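Local coordinates for protein ADP-ribosylglycohydrolase (Thermus thermophilus, PDB 2YZV) that belongs to the ADP-ribosylglycohydrolase family and has an all-helical fold that holds two magnesium ions in this model, at residues L109-Y112 against A113-D117. Sequence-based numbering, arbitrary orientation.
Sequences LERY and AATGD
The carbonyl oxygen of Arg111 takes two hydrogen bonds from Thr115: one from the backbone N at 2.9 Å, arriving nearly in line with the carbonyl bond, and one from the hydroxyl OG1, also 2.9 Å from Arg111 O but 45° above the carbonyl plane. A weak third bond comes from Ala114 N. All this happens at the C-terminal end of helix 105-115, where the helix finishes in an ST turn: Thr115 OG1, while donating back to Arg111 O, accepts from Asp117 N at 3.2 Å along a fairly straight path. With chi1 at 69°, OG1 sits between the backbone N and the carbonyl carbon of Thr115, within reach of both partners, while CG2 packs beside Arg111 O. The hydroxyl thus ties the last turn to the loop leaving it.

The chain leaves helical geometry at Gly116. Its N still bonds to Tyr112 O at 2.7 Å, but its phi is positive, a conformation in which glycine is at ease. One turn back, Ala113 N and Ala114 N make the ordinary helical bonds to Leu109 O and Glu110 O.

The Tyr112 side chain is buried, resting against Met80 of helix 76-89. CG of Tyr112 lies anti to its N (chi1 169°), bringing the ring beside the departing loop, and its OH bonds to Asp81 and Lys77 of that helix, which Leu109 also packs against. Glu110 reaches the same helix through a salt bridge with Arg88, while Arg111 makes a salt bridge with Asp122 and a hydrogen bond to the carbonyl of Ala120. Asp117 OD1 accepts from Tyr119 N, while its backbone turns back to the aromatic edge: Asp117 O lies near the ring plane, 3.3 Å from Tyr112 CD1, and Gly116 O sits 3.6 Å from Tyr112 CE1.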
loop_
_atom_site.group_PDB
_atom_site.type_symbol
_atom_site.label_atom_id
_atom_site.label_comp_id
_atom_site.label_asym_id
_atom_site.label_seq_id
_atom_site.Cartn_x
_atom_site.Cartn_y
_atom_site.Cartn_z
ATOM N N LEU A 109 -11.370 -2.519 -15.144
ATOM C CA LEU A 109 -12.367 -1.457 -15.111
ATOM C C LEU A 109 -13.325 -1.529 -16.300
ATOM O O LEU A 109 -14.526 -1.315 -16.145
ATOM C CB LEU A 109 -11.679 -0.090 -15.057
ATOM C CG LEU A 109 -10.836 0.137 -13.795
ATOM C CD1 LEU A 109 -10.179 1.505 -13.854
ATOM C CD2 LEU A 109 -11.714 0.024 -12.558
ATOM N N GLU A 110 -12.803 -1.833 -17.485
ATOM C CA GLU A 110 -13.661 -1.935 -18.662
ATOM C C GLU A 110 -14.495 -3.215 -18.606
ATOM O O GLU A 110 -15.595 -3.271 -19.157
ATOM C CB GLU A 110 -12.828 -1.906 -19.944
ATOM C CG GLU A 110 -12.167 -0.561 -20.232
ATOM C CD GLU A 110 -13.169 0.565 -20.440
ATOM O OE1 GLU A 110 -14.374 0.283 -20.627
ATOM O OE2 GLU A 110 -12.746 1.743 -20.430
ATOM N N ARG A 111 -13.969 -4.243 -17.945
ATOM C CA ARG A 111 -14.700 -5.497 -17.801
ATOM C C ARG A 111 -15.909 -5.209 -16.912
ATOM O O ARG A 111 -17.025 -5.632 -17.207
ATOM C CB ARG A 111 -13.807 -6.563 -17.153
ATOM C CG ARG A 111 -14.482 -7.905 -16.914
ATOM C CD ARG A 111 -13.497 -8.936 -16.362
ATOM N NE ARG A 111 -12.513 -9.380 -17.354
ATOM C CZ ARG A 111 -11.204 -9.147 -17.289
ATOM N NH1 ARG A 111 -10.687 -8.463 -16.275
ATOM N NH2 ARG A 111 -10.401 -9.614 -18.237
ATOM N N TYR A 112 -15.681 -4.473 -15.828
ATOM C CA TYR A 112 -16.755 -4.109 -14.912
ATOM C C TYR A 112 -17.786 -3.230 -15.621
ATOM O O TYR A 112 -18.997 -3.429 -15.486
ATOM C CB TYR A 112 -16.193 -3.353 -13.703
ATOM C CG TYR A 112 -17.266 -2.709 -12.860
ATOM C CD1 TYR A 112 -18.189 -3.489 -12.166
ATOM C CD2 TYR A 112 -17.396 -1.321 -12.800
ATOM C CE1 TYR A 112 -19.217 -2.908 -11.435
ATOM C CE2 TYR A 112 -18.422 -0.727 -12.070
ATOM C CZ TYR A 112 -19.328 -1.529 -11.392
ATOM O OH TYR A 112 -20.352 -0.960 -10.671
ATOM N N ALA A 113 -17.301 -2.254 -16.378
ATOM C CA ALA A 113 -18.182 -1.341 -17.092
ATOM C C ALA A 113 -19.114 -2.076 -18.046
ATOM O O ALA A 113 -20.257 -1.666 -18.243
ATOM C CB ALA A 113 -17.353 -0.313 -17.862
ATOM N N ALA A 114 -18.633 -3.170 -18.627
ATOM C CA ALA A 114 -19.435 -3.923 -19.581
ATOM C C ALA A 114 -20.292 -5.036 -18.995
ATOM O O ALA A 114 -21.366 -5.337 -19.530
ATOM C CB ALA A 114 -18.533 -4.498 -20.662
ATOM N N THR A 115 -19.834 -5.640 -17.903
ATOM C CA THR A 115 -20.556 -6.761 -17.301
ATOM C C THR A 115 -21.222 -6.516 -15.958
ATOM O O THR A 115 -22.116 -7.271 -15.567
ATOM C CB THR A 115 -19.630 -7.977 -17.117
ATOM O OG1 THR A 115 -18.662 -7.693 -16.098
ATOM C CG2 THR A 115 -18.912 -8.297 -18.419
ATOM N N GLY A 116 -20.785 -5.480 -15.250
ATOM C CA GLY A 116 -21.354 -5.197 -13.943
ATOM C C GLY A 116 -20.739 -6.041 -12.836
ATOM O O GLY A 116 -21.141 -5.927 -11.678
ATOM N N ASP A 117 -19.775 -6.892 -13.184
ATOM C CA ASP A 117 -19.099 -7.745 -12.201
ATOM C C ASP A 117 -18.042 -6.915 -11.470
ATOM O O ASP A 117 -17.032 -6.538 -12.056
ATOM C CB ASP A 117 -18.427 -8.925 -12.909
ATOM C CG ASP A 117 -17.722 -9.869 -11.946
ATOM O OD1 ASP A 117 -17.785 -9.638 -10.717
ATOM O OD2 ASP A 117 -17.103 -10.848 -12.425
#